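Local coordinates for ATP-binding protein (PDB 5UKV) that forms the dimerization and histidine-phosphotransfer domain of the sensor histidine kinase PhoR, which probably autophosphorylates on a histidine using ATP, at the interface of chains A and B. Residues are numbered along the deposited sequence; one frame, centred on the assembly and turned at random. Chains: chain A/B, ATP-binding protein.

The interface of chains A and B. Residues chain A 36, 39, 47, 50, 54; chain B 47-48, 51.
B:Leu51 lies on one face of the A:Tyr39 ring, its branch carbon CG 3.6 Å from A:Tyr39 CG in a CH-pi contact displaced from the ring centre toward the rim. The side chains cross at a slant, and B:Leu51 CB continues the contact along one side of the ring, nearest A:Tyr39 CD1 (3.7 Å) and still close to CE1. The ring reaches from helix 2-40 of chain A over the start of helix 47-73 of chain B because chi1 (-177°) swings CG away from the tyrosine's own backbone N. There its phenol OH stands 3.4 Å from the backbone N of B:Gly48, a near approach rather than a hydrogen bond. With no side chain at B:Gly48, the phenol can probably come close to the helix backbone; B:Gly48 CA lies 3.9 Å from A:Tyr39 CE1. Within chain A, CG2 of A:Val47 sits at the ring edge, in its plane, and probably limits how far the ring can shift in that plane. This tyrosine–leucine–glycine cluster is the tight part of the patch. Around it the packing is looser: the methyl CD1 of B:Leu51 points inward toward CD1 of A:Ile54, 4.3 Å away. It passes A:Ala36 CA at 4.1 Å, while A:Leu50 and A:Ile54 bury little surface here. The other methyl, CD2, meets CG1 of A:Val47 at 4.2 Å as the side chains run past each other in opposite directions. At the outer end, B:Val47 brushes the phenol oxygen without packing on the ring. Together with its counterpart on exchanging the chains, which need not match it in every detail, this mainly apolar patch joins the helical hairpins near their connecting loops and helps hold PhoR's four-helix dimerization bundle together.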
loop_
_atom_site.group_PDB
_atom_site.type_symbol
_atom_site.label_atom_id
_atom_site.label_comp_id
_atom_site.label_asym_id
_atom_site.label_seq_id
_atom_site.Cartn_x
_atom_site.Cartn_y
_atom_site.Cartn_z
ATOM N N ALA A 36 8.917 -11.237 7.592
ATOM C CA ALA A 36 10.331 -10.877 7.423
ATOM C C ALA A 36 11.058 -10.665 8.703
ATOM O O ALA A 36 12.187 -11.095 8.861
ATOM C CB ALA A 36 10.467 -9.651 6.511
ATOM N N TYR A 39 12.094 -14.103 10.135
ATOM C CA TYR A 39 13.327 -14.460 9.557
ATOM C C TYR A 39 14.542 -13.726 10.151
ATOM O O TYR A 39 15.547 -14.321 10.467
ATOM C CB TYR A 39 13.275 -14.130 8.066
ATOM C CG TYR A 39 14.565 -14.556 7.354
ATOM C CD1 TYR A 39 15.687 -13.706 7.306
ATOM C CD2 TYR A 39 14.650 -15.865 6.743
ATOM C CE1 TYR A 39 16.865 -14.078 6.748
ATOM C CE2 TYR A 39 15.847 -16.250 6.119
ATOM C CZ TYR A 39 16.953 -15.360 6.104
ATOM O OH TYR A 39 18.169 -15.739 5.492
ATOM N N VAL A 47 11.853 -21.303 5.016
ATOM C CA VAL A 47 11.767 -20.042 4.356
ATOM C C VAL A 47 10.889 -20.106 3.125
ATOM O O VAL A 47 10.364 -19.116 2.719
ATOM C CB VAL A 47 13.126 -19.467 4.005
ATOM C CG1 VAL A 47 12.974 -18.022 3.663
ATOM C CG2 VAL A 47 14.022 -19.531 5.192
ATOM N N LEU A 50 7.486 -19.330 4.291
ATOM C CA LEU A 50 7.464 -17.976 4.710
ATOM C C LEU A 50 7.339 -17.093 3.484
ATOM O O LEU A 50 6.536 -16.251 3.414
ATOM C CB LEU A 50 8.790 -17.704 5.393
ATOM C CG LEU A 50 8.972 -16.493 6.254
ATOM C CD1 LEU A 50 8.179 -16.588 7.510
ATOM C CD2 LEU A 50 10.385 -16.086 6.579
ATOM N N ILE A 54 4.409 -14.485 1.928
ATOM C CA ILE A 54 4.779 -13.168 1.552
ATOM C C ILE A 54 4.370 -12.853 0.138
ATOM O O ILE A 54 3.786 -11.808 -0.117
ATOM C CB ILE A 54 6.267 -12.863 1.775
ATOM C CG1 ILE A 54 6.549 -12.735 3.272
ATOM C CG2 ILE A 54 6.659 -11.626 0.923
ATOM C CD1 ILE A 54 8.048 -12.780 3.647
ATOM N N VAL B 47 19.967 -15.404 0.637
ATOM C CA VAL B 47 18.579 -15.314 0.953
ATOM C C VAL B 47 18.327 -14.239 2.018
ATOM O O VAL B 47 17.292 -13.609 2.022
ATOM C CB VAL B 47 18.124 -16.716 1.403
ATOM C CG1 VAL B 47 16.663 -16.718 1.789
ATOM C CG2 VAL B 47 18.329 -17.675 0.229
ATOM N N GLY B 48 19.309 -13.984 2.852
ATOM C CA GLY B 48 19.184 -12.878 3.797
ATOM C C GLY B 48 19.078 -11.548 3.101
ATOM O O GLY B 48 18.365 -10.744 3.564
ATOM N N LEU B 51 15.376 -11.362 1.858
ATOM C CA LEU B 51 14.485 -11.011 3.000
ATOM C C LEU B 51 14.702 -9.604 3.522
ATOM O O LEU B 51 13.732 -8.972 3.978
ATOM C CB LEU B 51 14.656 -11.959 4.177
ATOM C CG LEU B 51 13.735 -13.186 4.161
ATOM C CD1 LEU B 51 12.272 -12.739 4.382
ATOM C CD2 LEU B 51 13.732 -13.982 2.893
#